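Local coordinates for putative uncharacterized protein (Campylobacter jejuni, PDB 5TPU), which is of unknown function but belongs to the WxcM-like family of cupin-fold proteins, modelled as a two-chain assembly with bound thymidine-5'-diphosphate, at residues L60-I65 and V114-F119. The protein carries 3 engineered substitutions. Sequence-based numbering, arbitrary orientation.
Sequences LEQVLI and VLASDF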
loop_
_atom_site.group_PDB
_atom_site.type_symbol
_atom_site.label_atom_id
_atom_site.label_comp_id
_atom_site.label_asym_id
_atom_site.label_seq_id
_atom_site.Cartn_x
_atom_site.Cartn_y
_atom_site.Cartn_z
ATOM N N LEU A 60 17.622 5.101 1.341
ATOM C CA LEU A 60 16.237 4.685 1.202
ATOM C C LEU A 60 15.468 4.968 2.488
ATOM O O LEU A 60 15.862 4.559 3.611
ATOM C CB LEU A 60 16.185 3.196 0.845
ATOM C CG LEU A 60 14.781 2.569 0.738
ATOM C CD1 LEU A 60 14.035 3.171 -0.427
ATOM C CD2 LEU A 60 14.895 1.044 0.647
ATOM N N GLU A 61 14.355 5.653 2.289
ATOM C CA GLU A 61 13.350 5.816 3.330
ATOM C C GLU A 61 12.110 5.005 3.036
ATOM O O GLU A 61 11.742 4.839 1.858
ATOM C CB GLU A 61 12.945 7.267 3.396
ATOM C CG GLU A 61 14.121 8.179 3.756
ATOM C CD GLU A 61 13.695 9.624 3.690
ATOM O OE1 GLU A 61 13.062 10.160 4.638
ATOM O OE2 GLU A 61 13.961 10.192 2.633
ATOM N N GLN A 62 11.466 4.548 4.109
ATOM C CA GLN A 62 10.234 3.767 4.022
ATOM C C GLN A 62 9.190 4.123 5.080
ATOM O O GLN A 62 9.512 4.575 6.181
ATOM C CB GLN A 62 10.543 2.272 4.157
ATOM C CG GLN A 62 11.428 1.665 3.074
ATOM C CD GLN A 62 12.165 0.443 3.604
ATOM O OE1 GLN A 62 12.920 0.530 4.579
ATOM N NE2 GLN A 62 11.897 -0.694 3.024
ATOM N N VAL A 63 7.929 3.844 4.773
ATOM C CA VAL A 63 6.915 3.745 5.821
ATOM C C VAL A 63 6.286 2.381 5.802
ATOM O O VAL A 63 5.784 1.974 4.764
ATOM C CB VAL A 63 5.853 4.829 5.663
ATOM C CG1 VAL A 63 4.666 4.552 6.580
ATOM C CG2 VAL A 63 6.489 6.175 5.931
ATOM N N LEU A 64 6.316 1.703 6.943
ATOM C CA LEU A 64 5.790 0.333 7.114
ATOM C C LEU A 64 4.429 0.361 7.773
ATOM O O LEU A 64 4.306 0.964 8.845
ATOM C CB LEU A 64 6.723 -0.512 8.001
ATOM C CG LEU A 64 7.929 -1.173 7.309
ATOM C CD1 LEU A 64 8.776 -0.138 6.589
ATOM C CD2 LEU A 64 8.758 -1.930 8.318
ATOM N N ILE A 65 3.429 -0.298 7.184
ATOM C CA ILE A 65 2.107 -0.428 7.804
ATOM C C ILE A 65 1.718 -1.906 7.834
ATOM O O ILE A 65 1.749 -2.573 6.817
ATOM C CB ILE A 65 1.090 0.377 6.977
ATOM C CG1 ILE A 65 1.416 1.866 7.021
ATOM C CG2 ILE A 65 -0.342 0.160 7.443
ATOM C CD1 ILE A 65 0.917 2.633 5.818
ATOM N N VAL A 114 4.468 -1.453 2.494
ATOM C CA VAL A 114 5.659 -0.599 2.567
ATOM C C VAL A 114 5.629 0.406 1.470
ATOM O O VAL A 114 5.437 0.038 0.336
ATOM C CB VAL A 114 6.988 -1.356 2.521
ATOM C CG1 VAL A 114 8.114 -0.349 2.606
ATOM C CG2 VAL A 114 7.093 -2.355 3.653
ATOM N N LEU A 115 5.746 1.681 1.857
ATOM C CA LEU A 115 5.861 2.819 0.955
ATOM C C LEU A 115 7.349 3.163 0.939
ATOM O O LEU A 115 7.957 3.315 1.997
ATOM C CB LEU A 115 5.036 3.988 1.499
ATOM C CG LEU A 115 3.511 4.092 1.198
ATOM C CD1 LEU A 115 2.749 2.795 0.996
ATOM C CD2 LEU A 115 2.742 4.930 2.222
ATOM N N ALA A 116 7.975 3.220 -0.231
ATOM C CA ALA A 116 9.422 3.461 -0.319
ATOM C C ALA A 116 9.789 4.731 -1.083
ATOM O O ALA A 116 9.174 5.061 -2.103
ATOM C CB ALA A 116 10.062 2.276 -0.979
ATOM N N SER A 117 10.792 5.453 -0.597
ATOM C CA SER A 117 11.239 6.679 -1.259
ATOM C C SER A 117 11.958 6.469 -2.596
ATOM O O SER A 117 12.216 7.425 -3.307
ATOM C CB SER A 117 12.213 7.390 -0.343
ATOM O OG SER A 117 13.358 6.589 -0.087
ATOM N N ASP A 118 12.345 5.240 -2.921
ATOM C CA ASP A 118 13.116 5.029 -4.133
ATOM C C ASP A 118 12.882 3.623 -4.656
ATOM O O ASP A 118 12.316 2.737 -3.948
ATOM C CB ASP A 118 14.601 5.325 -3.852
ATOM C CG ASP A 118 15.437 5.609 -5.140
ATOM O OD1 ASP A 118 14.927 5.816 -6.260
ATOM O OD2 ASP A 118 16.659 5.554 -5.010
ATOM N N PHE A 119 13.298 3.436 -5.902
ATOM C CA PHE A 119 13.084 2.202 -6.625
ATOM C C PHE A 119 13.915 1.062 -6.046
ATOM O O PHE A 119 14.897 1.313 -5.380
ATOM C CB PHE A 119 13.472 2.425 -8.074
ATOM C CG PHE A 119 12.653 3.480 -8.758
ATOM C CD1 PHE A 119 11.390 3.185 -9.232
ATOM C CD2 PHE A 119 13.167 4.759 -8.969
ATOM C CE1 PHE A 119 10.637 4.169 -9.861
ATOM C CE2 PHE A 119 12.428 5.729 -9.619
ATOM C CZ PHE A 119 11.164 5.434 -10.078
#
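The carboxamide of Q62 meets V114 CG1 at its nitrogen end, NE2 lying 3.8 Å from that methyl; the two side chains cross at a slant. At the other end of the amide OE1 accepts a hydrogen bond from R101. The amide projects from one face of an antiparallel sheet of the cupin β-fold, where residues 62-65 and 114-116 run side by side with 172° between their N-to-C directions; this face carries Q62, L64, V114 and A116, while V63 and L115 project from the other. Bound thymidine-5'-diphosphate comes within about 6 Å of the Q62 side chain, and Y41, a residue of a thymidine-5'-diphosphate pocket, packs against V114, consistent with this face lying near that pocket. With V114 CG1 anti to its backbone N, CG2 is left beside that nitrogen and reaches L64 CG at 3.9 Å, the two side chains lying alongside each other; CG1 also meets Q62, while L64 CD1 touches both methyls. On the opposite face V63 CB and L115 CB sit 4.3 Å apart, and L115 also packs on V40 of the second subunit, placing this side toward the dimer contact. V63 and L115 form the hydrogen-bonded pair: V63 N donates to L115 O at 2.8 Å, and L115 N donates to V63 O. Two residues further, beyond the non-hydrogen-bonded pair Q62-A116, S117 leaves the extended conformation (psi -13°), yet its N still donates to E61 O at 2.7 Å. Its hydroxyl takes the acceptor's part that a strand carbonyl would otherwise play: chi1 of 61° sets OG between the backbone N and the carbonyl carbon, turned to E61 N, whose bond it accepts at 2.7 Å. L60 CD1 closes over this end, touching A116 CB and lying 3.5 Å from S117 OG.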